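Long-range contacts in nucleosome assembly protein (Plasmodium falciparum, PDB 5X7V), which probably binds histones as a chaperone of the nucleosome assembly protein family, helping to assemble nucleosomes in the malaria parasite: residues K40-I45 with L76-L81; K92-F97 with P107-K112. All coordinates share one frame; numbering follows the deposited sequence.

Contact 1 (K40-I45 with L76-L81)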
ATOM      1  N   LYS A  40     -17.083  -4.010  19.014  1.00 59.28           N
ATOM      2  CA  LYS A  40     -17.281  -5.234  19.779  1.00 56.76           C
ATOM      3  C   LYS A  40     -15.911  -5.889  20.044  1.00 55.47           C
ATOM      4  O   LYS A  40     -15.746  -6.667  20.981  1.00 57.27           O
ATOM      5  CB  LYS A  40     -18.247  -6.177  19.044  1.00 53.99           C
ATOM      6  CG  LYS A  40     -18.530  -7.493  19.761  1.00 58.21           C
ATOM      7  CD  LYS A  40     -19.356  -7.307  21.040  1.00 69.86           C
ATOM      8  CE  LYS A  40     -19.520  -8.632  21.819  1.00 66.64           C
ATOM      9  NZ  LYS A  40     -20.485  -8.534  22.974  1.00 57.75           N
ATOM     10  N   ARG A  41     -14.928  -5.539  19.227  1.00 54.14           N
ATOM     11  CA  ARG A  41     -13.557  -5.987  19.427  1.00 56.48           C
ATOM     12  C   ARG A  41     -12.872  -5.222  20.568  1.00 60.96           C
ATOM     13  O   ARG A  41     -12.126  -5.798  21.356  1.00 53.82           O
ATOM     14  CB  ARG A  41     -12.766  -5.814  18.130  1.00 55.91           C
ATOM     15  CG  ARG A  41     -11.333  -6.268  18.196  1.00 56.17           C
ATOM     16  CD  ARG A  41     -10.656  -6.090  16.861  1.00 49.82           C
ATOM     17  NE  ARG A  41     -10.324  -4.705  16.613  1.00 49.82           N
ATOM     18  CZ  ARG A  41      -9.605  -4.318  15.573  1.00 58.68           C
ATOM     19  NH1 ARG A  41      -9.176  -5.236  14.716  1.00 55.12           N
ATOM     20  NH2 ARG A  41      -9.316  -3.031  15.382  1.00 52.66           N
ATOM     21  N   ASP A  42     -13.130  -3.919  20.647  1.00 53.91           N
ATOM     22  CA  ASP A  42     -12.631  -3.105  21.748  1.00 53.08           C
ATOM     23  C   ASP A  42     -13.097  -3.640  23.105  1.00 53.54           C
ATOM     24  O   ASP A  42     -12.413  -3.491  24.115  1.00 52.80           O
ATOM     25  CB  ASP A  42     -13.085  -1.644  21.613  1.00 52.84           C
ATOM     26  CG  ASP A  42     -12.139  -0.795  20.767  1.00 56.72           C
ATOM     27  OD1 ASP A  42     -10.975  -1.213  20.535  1.00 55.30           O
ATOM     28  OD2 ASP A  42     -12.554   0.332  20.377  1.00 57.49           O
ATOM     29  N   GLU A  43     -14.281  -4.228  23.128  1.00 53.35           N
ATOM     30  CA  GLU A  43     -14.829  -4.750  24.360  1.00 56.12           C
ATOM     31  C   GLU A  43     -14.043  -5.978  24.794  1.00 56.08           C
ATOM     32  O   GLU A  43     -13.877  -6.233  25.976  1.00 54.28           O
ATOM     33  CB  GLU A  43     -16.305  -5.090  24.193  1.00 58.63           C
ATOM     34  CG  GLU A  43     -17.196  -3.889  24.049  1.00 57.21           C
ATOM     35  CD  GLU A  43     -18.649  -4.264  23.774  1.00 68.95           C
ATOM     36  OE1 GLU A  43     -19.081  -5.388  24.144  1.00 60.41           O
ATOM     37  OE2 GLU A  43     -19.363  -3.419  23.189  1.00 81.87           O
ATOM     38  N   ILE A  44     -13.550  -6.733  23.825  1.00 54.78           N
ATOM     39  CA  ILE A  44     -12.736  -7.901  24.127  1.00 56.37           C
ATOM     40  C   ILE A  44     -11.339  -7.496  24.595  1.00 62.52           C
ATOM     41  O   ILE A  44     -10.763  -8.123  25.495  1.00 56.02           O
ATOM     42  CB  ILE A  44     -12.617  -8.824  22.919  1.00 49.82           C
ATOM     43  CG1 ILE A  44     -13.993  -9.037  22.299  1.00 56.36           C
ATOM     44  CG2 ILE A  44     -12.034 -10.148  23.344  1.00 55.53           C
ATOM     45  CD1 ILE A  44     -13.995  -9.878  21.072  1.00 53.07           C
ATOM     46  N   ILE A  45     -10.800  -6.450  23.975  1.00 53.58           N
ATOM     47  CA  ILE A  45      -9.492  -5.945  24.337  1.00 53.62           C
ATOM     48  C   ILE A  45      -9.522  -5.517  25.786  1.00 53.11           C
ATOM     49  O   ILE A  45      -8.566  -5.740  26.508  1.00 55.20           O
ATOM     50  CB  ILE A  45      -9.067  -4.793  23.417  1.00 51.82           C
ATOM     51  CG1 ILE A  45      -8.786  -5.363  22.022  1.00 51.64           C
ATOM     52  CG2 ILE A  45      -7.835  -4.104  23.968  1.00 51.71           C
ATOM     53  CD1 ILE A  45      -8.762  -4.387  20.889  1.00 51.44           C
ATOM     54  N   LEU A  76      -3.166   1.494  28.670  1.00 56.34           N
ATOM     55  CA  LEU A  76      -3.843   1.855  27.434  1.00 52.22           C
ATOM     56  C   LEU A  76      -5.067   0.942  27.336  1.00 56.61           C
ATOM     57  O   LEU A  76      -4.952  -0.230  26.972  1.00 49.82           O
ATOM     58  CB  LEU A  76      -2.909   1.709  26.217  1.00 51.62           C
ATOM     59  CG  LEU A  76      -3.421   2.203  24.856  1.00 51.67           C
ATOM     60  CD1 LEU A  76      -3.925   3.596  25.017  1.00 52.91           C
ATOM     61  CD2 LEU A  76      -2.366   2.187  23.752  1.00 49.82           C
ATOM     62  N   VAL A  77      -6.232   1.476  27.699  1.00 56.88           N
ATOM     63  CA  VAL A  77      -7.453   0.695  27.702  1.00 51.52           C
ATOM     64  C   VAL A  77      -8.064   0.683  26.296  1.00 51.72           C
ATOM     65  O   VAL A  77      -8.842  -0.213  25.974  1.00 52.81           O
ATOM     66  CB  VAL A  77      -8.510   1.240  28.726  1.00 51.21           C
ATOM     67  CG1 VAL A  77      -7.975   1.266  30.123  1.00 50.28           C
ATOM     68  CG2 VAL A  77      -8.977   2.613  28.351  1.00 53.95           C
ATOM     69  N   LYS A  78      -7.708   1.660  25.461  1.00 49.82           N
ATOM     70  CA  LYS A  78      -8.383   1.843  24.170  1.00 51.61           C
ATOM     71  C   LYS A  78      -7.537   2.556  23.124  1.00 53.03           C
ATOM     72  O   LYS A  78      -6.968   3.628  23.384  1.00 51.50           O
ATOM     73  CB  LYS A  78      -9.679   2.633  24.363  1.00 51.85           C
ATOM     74  CG  LYS A  78     -10.766   2.345  23.351  1.00 51.44           C
ATOM     75  CD  LYS A  78     -12.134   2.362  24.019  1.00 52.03           C
ATOM     76  CE  LYS A  78     -13.239   2.314  23.004  1.00 52.13           C
ATOM     77  NZ  LYS A  78     -12.936   3.259  21.940  1.00 51.01           N
ATOM     78  N   LEU A  79      -7.485   1.969  21.933  1.00 49.82           N
ATOM     79  CA  LEU A  79      -6.777   2.562  20.808  1.00 52.87           C
ATOM     80  C   LEU A  79      -7.726   2.574  19.631  1.00 52.21           C
ATOM     81  O   LEU A  79      -8.341   1.552  19.335  1.00 55.51           O
ATOM     82  CB  LEU A  79      -5.513   1.764  20.483  1.00 52.48           C
ATOM     83  CG  LEU A  79      -4.364   2.325  19.644  1.00 51.27           C
ATOM     84  CD1 LEU A  79      -3.202   1.365  19.774  1.00 49.82           C
ATOM     85  CD2 LEU A  79      -4.757   2.484  18.192  1.00 49.82           C
ATOM     86  N   ASP A  80      -7.873   3.708  18.958  1.00 52.20           N
ATOM     87  CA  ASP A  80      -8.780   3.715  17.815  1.00 52.05           C
ATOM     88  C   ASP A  80      -8.281   4.457  16.624  1.00 52.70           C
ATOM     89  O   ASP A  80      -7.769   5.560  16.717  1.00 53.69           O
ATOM     90  CB  ASP A  80     -10.142   4.262  18.202  1.00 51.99           C
ATOM     91  CG  ASP A  80     -10.965   3.227  18.924  1.00 58.05           C
ATOM     92  OD1 ASP A  80     -10.696   3.033  20.130  1.00 56.22           O
ATOM     93  OD2 ASP A  80     -11.821   2.558  18.287  1.00 58.38           O
ATOM     94  N   LEU A  81      -8.445   3.808  15.486  1.00 52.40           N
ATOM     95  CA  LEU A  81      -8.149   4.400  14.214  1.00 52.62           C
ATOM     96  C   LEU A  81      -9.466   4.888  13.657  1.00 52.22           C
ATOM     97  O   LEU A  81     -10.440   4.140  13.630  1.00 51.40           O
ATOM     98  CB  LEU A  81      -7.486   3.385  13.296  1.00 53.07           C
ATOM     99  CG  LEU A  81      -7.095   3.871  11.918  1.00 62.96           C
ATOM    100  CD1 LEU A  81      -6.096   4.985  12.055  1.00 74.53           C
ATOM    101  CD2 LEU A  81      -6.490   2.715  11.204  1.00 74.53           C
TER
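D42, near the end of the long N-terminal helix, meets K78 and D80 of the edge strand in a three-residue salt-bridge network. The lysine ammonium holds it together: K78 NZ donates to D80 OD1 at 2.9 Å in a salt bridge, approaching from above that carboxylate plane, and makes a longer, weak bond of 3.3 Å to D42 OD2. K78 starts with CG anti to the backbone N (chi1 -152°), and bends at chi2 and chi4 bring its end toward the helix, where its side chain crosses that of D42 at about a right angle and CE also rests against D42 OD2. The two aspartates reach toward each other tip to tip, their carboxylate planes turned 75° apart, with D42 OD2 3.1 Å from D80 OD2; the shared lysine probably offsets the like charges of the two carboxylates. Packing beyond the network is thin: I45 CG2 only approaches V77 O, at 4.5 Å. Helix and strand run nearly antiparallel, at 155°, with axes 8.6 Å apart. I45 and L79 both touch W52 of helix 51-56, while W181 takes contacts from R41, L79 and D80. R41 also bonds Q9 of the second subunit. The D42–K78–D80 network joins the dimerisation helix of the NAP fold to its globular domain.

Contact 2 (K92-F97 with P107-K112)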
ATOM      1  N   LYS A  92      -7.014   9.728  12.109  1.00 57.60           N
ATOM      2  CA  LYS A  92      -6.954  10.223  13.475  1.00 53.98           C
ATOM      3  C   LYS A  92      -6.827   9.038  14.448  1.00 55.55           C
ATOM      4  O   LYS A  92      -7.707   8.173  14.511  1.00 54.00           O
ATOM      5  CB  LYS A  92      -8.204  11.045  13.782  1.00 52.80           C
ATOM      6  CG  LYS A  92      -8.081  11.952  14.974  1.00 52.93           C
ATOM      7  CD  LYS A  92      -9.362  11.981  15.785  1.00 55.73           C
ATOM      8  CE  LYS A  92     -10.538  12.508  14.988  1.00 66.31           C
ATOM      9  NZ  LYS A  92     -10.526  14.023  14.892  1.00 78.75           N
ATOM     10  N   ILE A  93      -5.737   8.982  15.204  1.00 54.18           N
ATOM     11  CA  ILE A  93      -5.571   7.902  16.165  1.00 49.82           C
ATOM     12  C   ILE A  93      -5.713   8.433  17.590  1.00 53.55           C
ATOM     13  O   ILE A  93      -5.194   9.496  17.923  1.00 53.06           O
ATOM     14  CB  ILE A  93      -4.229   7.199  15.996  1.00 54.16           C
ATOM     15  CG1 ILE A  93      -4.142   6.528  14.631  1.00 53.53           C
ATOM     16  CG2 ILE A  93      -4.055   6.146  17.033  1.00 55.48           C
ATOM     17  CD1 ILE A  93      -2.799   5.908  14.373  1.00 49.82           C
ATOM     18  N   THR A  94      -6.425   7.674  18.418  1.00 53.14           N
ATOM     19  CA  THR A  94      -6.862   8.113  19.731  1.00 53.34           C
ATOM     20  C   THR A  94      -6.472   7.084  20.803  1.00 52.76           C
ATOM     21  O   THR A  94      -6.889   5.932  20.758  1.00 49.82           O
ATOM     22  CB  THR A  94      -8.400   8.355  19.723  1.00 55.14           C
ATOM     23  OG1 THR A  94      -8.725   9.356  18.751  1.00 53.25           O
ATOM     24  CG2 THR A  94      -8.920   8.788  21.087  1.00 55.93           C
ATOM     25  N   PHE A  95      -5.651   7.516  21.757  1.00 52.11           N
ATOM     26  CA  PHE A  95      -5.227   6.676  22.886  1.00 53.30           C
ATOM     27  C   PHE A  95      -6.024   7.042  24.135  1.00 53.88           C
ATOM     28  O   PHE A  95      -5.994   8.183  24.566  1.00 51.90           O
ATOM     29  CB  PHE A  95      -3.727   6.844  23.176  1.00 53.59           C
ATOM     30  CG  PHE A  95      -2.823   6.277  22.112  1.00 52.73           C
ATOM     31  CD1 PHE A  95      -3.043   6.532  20.771  1.00 52.48           C
ATOM     32  CD2 PHE A  95      -1.716   5.525  22.459  1.00 55.15           C
ATOM     33  CE1 PHE A  95      -2.205   6.023  19.820  1.00 52.10           C
ATOM     34  CE2 PHE A  95      -0.875   5.013  21.493  1.00 52.06           C
ATOM     35  CZ  PHE A  95      -1.125   5.261  20.179  1.00 51.57           C
ATOM     36  N   ILE A  96      -6.751   6.090  24.706  1.00 51.95           N
ATOM     37  CA  ILE A  96      -7.469   6.388  25.939  1.00 54.17           C
ATOM     38  C   ILE A  96      -6.868   5.580  27.086  1.00 53.27           C
ATOM     39  O   ILE A  96      -6.787   4.354  27.015  1.00 52.93           O
ATOM     40  CB  ILE A  96      -8.993   6.099  25.834  1.00 54.41           C
ATOM     41  CG1 ILE A  96      -9.557   6.608  24.503  1.00 51.59           C
ATOM     42  CG2 ILE A  96      -9.725   6.765  26.970  1.00 51.11           C
ATOM     43  CD1 ILE A  96     -11.016   6.409  24.352  1.00 49.82           C
ATOM     44  N   PHE A  97      -6.430   6.275  28.135  1.00 51.88           N
ATOM     45  CA  PHE A  97      -5.764   5.624  29.247  1.00 51.75           C
ATOM     46  C   PHE A  97      -6.633   5.535  30.488  1.00 49.82           C
ATOM     47  O   PHE A  97      -7.289   6.495  30.849  1.00 52.05           O
ATOM     48  CB  PHE A  97      -4.482   6.361  29.589  1.00 49.82           C
ATOM     49  CG  PHE A  97      -3.393   6.189  28.574  1.00 53.85           C
ATOM     50  CD1 PHE A  97      -3.275   7.062  27.508  1.00 54.14           C
ATOM     51  CD2 PHE A  97      -2.475   5.155  28.691  1.00 49.82           C
ATOM     52  CE1 PHE A  97      -2.256   6.902  26.572  1.00 52.83           C
ATOM     53  CE2 PHE A  97      -1.466   4.994  27.762  1.00 51.72           C
ATOM     54  CZ  PHE A  97      -1.351   5.866  26.702  1.00 52.09           C
ATOM     55  N   PRO A 107      -3.515  14.710  29.685  1.00 53.83           N
ATOM     56  CA  PRO A 107      -4.783  14.072  30.006  1.00 54.00           C
ATOM     57  C   PRO A 107      -4.735  12.589  29.630  1.00 54.57           C
ATOM     58  O   PRO A 107      -3.696  12.120  29.157  1.00 52.19           O
ATOM     59  CB  PRO A 107      -5.776  14.842  29.150  1.00 49.82           C
ATOM     60  CG  PRO A 107      -5.000  15.196  27.968  1.00 51.08           C
ATOM     61  CD  PRO A 107      -3.595  15.441  28.411  1.00 50.82           C
ATOM     62  N   LEU A 108      -5.831  11.866  29.850  1.00 53.28           N
ATOM     63  CA  LEU A 108      -5.826  10.419  29.715  1.00 51.41           C
ATOM     64  C   LEU A 108      -6.223  10.035  28.315  1.00 53.08           C
ATOM     65  O   LEU A 108      -6.109   8.868  27.927  1.00 52.29           O
ATOM     66  CB  LEU A 108      -6.763   9.771  30.730  1.00 52.42           C
ATOM     67  CG  LEU A 108      -6.334   9.941  32.181  1.00 57.71           C
ATOM     68  CD1 LEU A 108      -7.358   9.341  33.113  1.00 67.71           C
ATOM     69  CD2 LEU A 108      -4.991   9.318  32.390  1.00 67.71           C
ATOM     70  N   THR A 109      -6.704  11.031  27.566  1.00 56.28           N
ATOM     71  CA  THR A 109      -7.013  10.872  26.154  1.00 52.49           C
ATOM     72  C   THR A 109      -5.980  11.619  25.326  1.00 53.30           C
ATOM     73  O   THR A 109      -5.867  12.832  25.429  1.00 52.81           O
ATOM     74  CB  THR A 109      -8.422  11.389  25.808  1.00 54.47           C
ATOM     75  OG1 THR A 109      -9.406  10.646  26.536  1.00 57.71           O
ATOM     76  CG2 THR A 109      -8.699  11.254  24.309  1.00 57.71           C
ATOM     77  N   LEU A 110      -5.218  10.887  24.523  1.00 52.77           N
ATOM     78  CA  LEU A 110      -4.270  11.481  23.597  1.00 50.83           C
ATOM     79  C   LEU A 110      -4.791  11.353  22.166  1.00 59.31           C
ATOM     80  O   LEU A 110      -5.183  10.262  21.750  1.00 56.29           O
ATOM     81  CB  LEU A 110      -2.922  10.794  23.713  1.00 52.57           C
ATOM     82  CG  LEU A 110      -2.359  10.676  25.110  1.00 49.82           C
ATOM     83  CD1 LEU A 110      -1.097   9.865  25.066  1.00 49.82           C
ATOM     84  CD2 LEU A 110      -2.081  12.054  25.600  1.00 52.71           C
ATOM     85  N   VAL A 111      -4.806  12.444  21.409  1.00 53.97           N
ATOM     86  CA  VAL A 111      -5.195  12.340  20.005  1.00 57.00           C
ATOM     87  C   VAL A 111      -4.104  12.865  19.088  1.00 53.97           C
ATOM     88  O   VAL A 111      -3.356  13.767  19.432  1.00 53.97           O
ATOM     89  CB  VAL A 111      -6.522  13.093  19.690  1.00 53.97           C
ATOM     90  CG1 VAL A 111      -7.697  12.443  20.397  1.00 67.54           C
ATOM     91  CG2 VAL A 111      -6.409  14.553  20.083  1.00 68.68           C
ATOM     92  N   LYS A 112      -3.995  12.265  17.920  1.00 58.07           N
ATOM     93  CA  LYS A 112      -3.198  12.851  16.858  1.00 54.78           C
ATOM     94  C   LYS A 112      -3.930  12.687  15.536  1.00 53.26           C
ATOM     95  O   LYS A 112      -4.206  11.573  15.099  1.00 57.77           O
ATOM     96  CB  LYS A 112      -1.815  12.228  16.793  1.00 52.96           C
ATOM     97  CG  LYS A 112      -0.887  12.960  15.874  1.00 51.61           C
ATOM     98  CD  LYS A 112       0.474  12.316  15.904  1.00 51.74           C
ATOM     99  CE  LYS A 112       1.433  13.113  15.054  1.00 54.35           C
ATOM    100  NZ  LYS A 112       2.836  12.692  15.230  1.00 53.33           N
TER
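F97 N donates to L108 O at 2.6 Å, the shortest of five backbone hydrogen bonds between strand 92-97 and the segment 107-112, whose strand begins at T109. L108 O also sits at the edge of the F97 ring, in its plane, 3.4 Å from F97 CD1. The I93–K112 and F95–L110 pairs are each bonded twice, the latter through F95 N to L110 O and L110 N to F95 O, each 2.8 Å. CA-H...O contacts fill the intervals, such as T109 CA to F95 O at 3.3 Å. On the buried face F97 and L110 carry the packing: F97 CE1 meets L110 CD1 at 3.5 Å, and F95 and L110 touch through their CB atoms. L108 lays its CB and CD1 against F97 O. The other face is lighter: T94 and V111 lie side by side, T94 OG1 3.6 Å from V111 CG1, and I96 CG2 lies beside T109 OG1. The buried face continues into F161, whose ring meets F95 edge-to-face, and the K112 ammonium is bonded to the carbonyls of W160 and T162. This is the central hairpin of the four-stranded antiparallel sheet in the globular domain of a NAP-family protein.

How the contacts relate
Contact 1 and contact 2 follow one another along the chain and meet in one antiparallel sheet, their centres about 12 Å apart. Strands 76-82 and 91-97 join them: K78 O lies 2.8 Å from I96 N and V77 N 3.0 Å from I96 O, both probable hydrogen bonds. V77 and K78 together face I96, a classic beta bulge that includes the lysine of the salt-bridge network. Side chains are continuous too, with L81 CD1 packed 3.6 Å from I93 CG1. Strand 91-97 is thus shared between the hairpin of contact 2 and the edge strand, through which contact 1 connects the sheet to the long helix and hence to the second subunit.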